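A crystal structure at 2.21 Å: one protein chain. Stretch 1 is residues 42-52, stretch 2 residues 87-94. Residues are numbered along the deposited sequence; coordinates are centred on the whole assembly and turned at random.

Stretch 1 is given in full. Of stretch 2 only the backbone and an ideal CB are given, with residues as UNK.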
# COMPACT_ATOMS: atom_id res chain seq x y z
N VAL A 42 -30.98 -7.21 -14.48
CA VAL A 42 -31.94 -8.26 -14.19
C VAL A 42 -31.26 -9.57 -13.78
O VAL A 42 -30.15 -9.87 -14.22
CB VAL A 42 -32.86 -8.52 -15.40
CG1 VAL A 42 -32.03 -8.97 -16.61
CG2 VAL A 42 -33.92 -9.55 -15.03
N PHE A 43 -31.93 -10.32 -12.91
CA PHE A 43 -31.43 -11.61 -12.47
C PHE A 43 -32.17 -12.64 -13.31
O PHE A 43 -33.39 -12.60 -13.42
CB PHE A 43 -31.73 -11.88 -10.99
CG PHE A 43 -31.22 -13.21 -10.52
CD1 PHE A 43 -29.89 -13.36 -10.16
CD2 PHE A 43 -32.04 -14.33 -10.51
CE1 PHE A 43 -29.38 -14.60 -9.80
CE2 PHE A 43 -31.53 -15.59 -10.15
CZ PHE A 43 -30.19 -15.71 -9.80
N PRO A 44 -31.43 -13.58 -13.90
CA PRO A 44 -32.01 -14.64 -14.74
C PRO A 44 -32.70 -15.74 -13.95
O PRO A 44 -32.11 -16.78 -13.68
CB PRO A 44 -30.81 -15.15 -15.51
CG PRO A 44 -29.70 -15.01 -14.48
CD PRO A 44 -29.96 -13.65 -13.91
N THR A 45 -33.97 -15.53 -13.61
CA THR A 45 -34.73 -16.51 -12.85
C THR A 45 -34.77 -17.89 -13.48
O THR A 45 -34.75 -18.90 -12.79
CB THR A 45 -36.19 -16.03 -12.59
OG1 THR A 45 -36.87 -15.81 -13.83
CG2 THR A 45 -36.18 -14.75 -11.80
N HIS A 46 -34.82 -17.95 -14.81
CA HIS A 46 -34.88 -19.22 -15.53
C HIS A 46 -33.62 -20.06 -15.30
O HIS A 46 -33.52 -21.19 -15.79
CB HIS A 46 -34.99 -18.97 -17.02
CG HIS A 46 -33.77 -18.31 -17.59
ND1 HIS A 46 -33.02 -18.87 -18.60
CD2 HIS A 46 -33.15 -17.17 -17.25
CE1 HIS A 46 -31.98 -18.09 -18.86
NE2 HIS A 46 -32.03 -17.05 -18.05
N LEU A 47 -32.64 -19.52 -14.58
CA LEU A 47 -31.46 -20.30 -14.36
C LEU A 47 -31.55 -20.99 -13.01
O LEU A 47 -30.78 -21.92 -12.75
CB LEU A 47 -30.27 -19.38 -14.49
CG LEU A 47 -29.16 -19.70 -15.53
CD1 LEU A 47 -29.73 -20.30 -16.84
CD2 LEU A 47 -28.43 -18.39 -15.87
N ILE A 48 -32.49 -20.56 -12.17
CA ILE A 48 -32.66 -21.18 -10.87
C ILE A 48 -33.02 -22.67 -11.04
O ILE A 48 -32.47 -23.53 -10.34
CB ILE A 48 -33.76 -20.47 -10.10
CG1 ILE A 48 -33.31 -19.03 -9.86
CG2 ILE A 48 -34.07 -21.20 -8.82
CD1 ILE A 48 -34.39 -18.15 -9.37
N PRO A 49 -33.95 -22.98 -11.95
CA PRO A 49 -34.24 -24.41 -12.09
C PRO A 49 -32.99 -25.15 -12.61
O PRO A 49 -32.78 -26.32 -12.24
CB PRO A 49 -35.41 -24.46 -13.10
CG PRO A 49 -35.73 -22.98 -13.39
CD PRO A 49 -35.14 -22.18 -12.29
N ARG A 50 -32.16 -24.49 -13.41
CA ARG A 50 -30.95 -25.14 -13.93
C ARG A 50 -29.99 -25.41 -12.75
O ARG A 50 -29.39 -26.47 -12.68
CB ARG A 50 -30.22 -24.28 -14.96
CG ARG A 50 -31.07 -24.06 -16.20
CD ARG A 50 -31.43 -25.36 -16.91
NE ARG A 50 -30.27 -25.90 -17.59
CZ ARG A 50 -29.59 -26.97 -17.19
NH1 ARG A 50 -29.96 -27.63 -16.08
NH2 ARG A 50 -28.53 -27.38 -17.87
N PHE A 51 -29.83 -24.45 -11.83
CA PHE A 51 -28.92 -24.64 -10.68
C PHE A 51 -29.44 -25.79 -9.84
O PHE A 51 -28.66 -26.57 -9.32
CB PHE A 51 -28.89 -23.42 -9.75
CG PHE A 51 -28.36 -22.18 -10.38
CD1 PHE A 51 -27.59 -22.20 -11.53
CD2 PHE A 51 -28.62 -20.96 -9.78
CE1 PHE A 51 -27.11 -21.01 -12.07
CE2 PHE A 51 -28.13 -19.78 -10.31
CZ PHE A 51 -27.39 -19.80 -11.45
N ALA A 52 -30.76 -25.85 -9.68
CA ALA A 52 -31.40 -26.90 -8.89
C ALA A 52 -31.04 -28.24 -9.51
O ALA A 52 -30.59 -29.16 -8.83
CB ALA A 52 -32.90 -26.70 -8.88
N UNK A 87 -20.79 -12.34 -9.70
CA UNK A 87 -21.06 -12.45 -8.26
C UNK A 87 -22.57 -12.54 -7.97
O UNK A 87 -22.98 -13.10 -6.95
CB UNK A 87 -20.46 -11.25 -7.52
N UNK A 88 -23.40 -11.99 -8.85
CA UNK A 88 -24.82 -12.05 -8.62
C UNK A 88 -25.35 -13.47 -8.70
O UNK A 88 -26.26 -13.87 -7.96
CB UNK A 88 -25.55 -11.16 -9.63
N UNK A 89 -24.77 -14.24 -9.61
CA UNK A 89 -25.21 -15.61 -9.78
C UNK A 89 -24.79 -16.42 -8.56
O UNK A 89 -25.53 -17.30 -8.12
CB UNK A 89 -24.64 -16.21 -11.06
N UNK A 90 -23.62 -16.11 -8.01
CA UNK A 90 -23.11 -16.81 -6.84
C UNK A 90 -23.91 -16.42 -5.60
O UNK A 90 -24.17 -17.25 -4.72
CB UNK A 90 -21.62 -16.51 -6.64
N UNK A 91 -24.32 -15.15 -5.55
CA UNK A 91 -25.10 -14.62 -4.44
C UNK A 91 -26.40 -15.38 -4.26
O UNK A 91 -26.77 -15.71 -3.14
CB UNK A 91 -25.39 -13.13 -4.66
N UNK A 92 -27.09 -15.65 -5.36
CA UNK A 92 -28.34 -16.38 -5.26
C UNK A 92 -28.10 -17.73 -4.58
O UNK A 92 -28.81 -18.09 -3.65
CB UNK A 92 -28.96 -16.57 -6.64
N UNK A 93 -27.09 -18.46 -5.04
CA UNK A 93 -26.80 -19.76 -4.46
C UNK A 93 -26.36 -19.68 -3.00
O UNK A 93 -26.69 -20.56 -2.20
CB UNK A 93 -25.72 -20.46 -5.28
N UNK A 94 -25.63 -18.61 -2.65
CA UNK A 94 -25.18 -18.44 -1.26
C UNK A 94 -26.37 -18.24 -0.34
O UNK A 94 -26.45 -18.85 0.72
CB UNK A 94 -24.22 -17.26 -1.14

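Stretch 2 is helical throughout, and stretch 1 meets it with an apolar surface made by Phe43, Pro44, Ile48 and Phe51. The axis of helix 48-52 lies 11.6 Å from that of helix 87-94 at its closest, with the two directions 61° apart.

Position 87 has nothing of stretch 1 within 5.5 Å of its ideal CB, so stretch 1 leaves the choice wide. It is Ser87, whose OG is hydrogen-bonded elsewhere in the structure.

At 88, CA-to-CB would point toward stretch 1, with the ideal CB 4.9 Å from Phe43 CD1. The helical angles (-66/-37) suit almost any residue, and a small one would let the ring lie close to the backbone. The residue is Gly88; Phe43 CE1 lies 3.7 Å from Gly88 O, which sits at the ring edge, near its plane.

Position 89 points sideways, its ideal CB 4.5 Å from Phe51 CZ and 5.2 Å from Phe43 CE1. With two aromatic rings nearby and no polar side chain of stretch 1 to pair with, a flexible apolar chain such as leucine, isoleucine or methionine would suit. Leu89 (chi1 m, chi2 t) brings its end nearer to stretch 1: CD2 reaches Pro44 CG at 3.8 Å and Phe43 CE1 at 4.1 Å.

Position 90 points away, and stretch 1 cannot distinguish among long, polar or small side chains. Arg90 uses its guanidinium to reach position 94, one turn along the helix.

Position 91 points sideways, with nothing of stretch 1 within 5.5 Å of its ideal CB, so small or polar residues would serve as well as others. Ser91 OG turns back on its own helix and donates to Ser87 O at 2.7 Å.

Position 92 points toward stretch 1. Its ideal CB is only 3.5 Å from Phe43 CZ, a tight approach, and 4.9 Å from Phe51 CE2; beyond lies Ile48. A large apolar group, aromatic or leucine-like, would suit. Phe92 (chi1 t) has the largest area covered here. Ile48 CG1 sits over one face of the Phe92 ring, 4.0 Å from its centroid, in a CH-pi contact. The Phe43 and Phe92 rings are near parallel (26°) but slid apart, with centroids 5.3 Å apart and little overlap. Phe92 CD1 approaches the edge of Phe51 at CD2 (4.1 Å).

Position 93 points sideways, its ideal CB 5.4 Å from Phe51 CD2, leaving room for a modest apolar chain such as valine, isoleucine or leucine. Val93 CG2 contacts Phe51 CD2 at 3.9 Å.

Position 94 is out of reach and unconstrained by stretch 1. Ser94 OG donates to Arg90 O (3.0 Å) and accepts from Arg90 NH1 (2.7 Å).

Stretch 2 (87-94) SGLRSFVS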
# COMPACT_ATOMS: atom_id res chain seq x y z
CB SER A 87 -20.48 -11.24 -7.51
OG SER A 87 -19.09 -11.08 -7.71
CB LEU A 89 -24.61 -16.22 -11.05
CG LEU A 89 -24.96 -15.56 -12.40
CD1 LEU A 89 -24.30 -16.31 -13.54
CD2 LEU A 89 -26.47 -15.53 -12.59
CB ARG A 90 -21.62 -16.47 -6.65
CG ARG A 90 -20.85 -17.37 -5.67
CD ARG A 90 -20.98 -16.90 -4.22
NE ARG A 90 -20.52 -15.52 -4.07
CZ ARG A 90 -21.11 -14.61 -3.31
NH1 ARG A 90 -22.19 -14.91 -2.60
NH2 ARG A 90 -20.63 -13.37 -3.26
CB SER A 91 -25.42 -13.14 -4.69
OG SER A 91 -24.23 -12.36 -4.66
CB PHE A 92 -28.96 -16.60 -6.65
CG PHE A 92 -30.23 -17.42 -6.62
CD1 PHE A 92 -30.19 -18.81 -6.72
CD2 PHE A 92 -31.46 -16.80 -6.41
CE1 PHE A 92 -31.35 -19.57 -6.59
CE2 PHE A 92 -32.63 -17.55 -6.28
CZ PHE A 92 -32.58 -18.95 -6.37
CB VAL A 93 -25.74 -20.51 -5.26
CG1 VAL A 93 -25.43 -21.85 -4.60
CG2 VAL A 93 -26.24 -20.72 -6.67
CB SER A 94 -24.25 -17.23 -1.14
OG SER A 94 -23.10 -17.40 -1.93
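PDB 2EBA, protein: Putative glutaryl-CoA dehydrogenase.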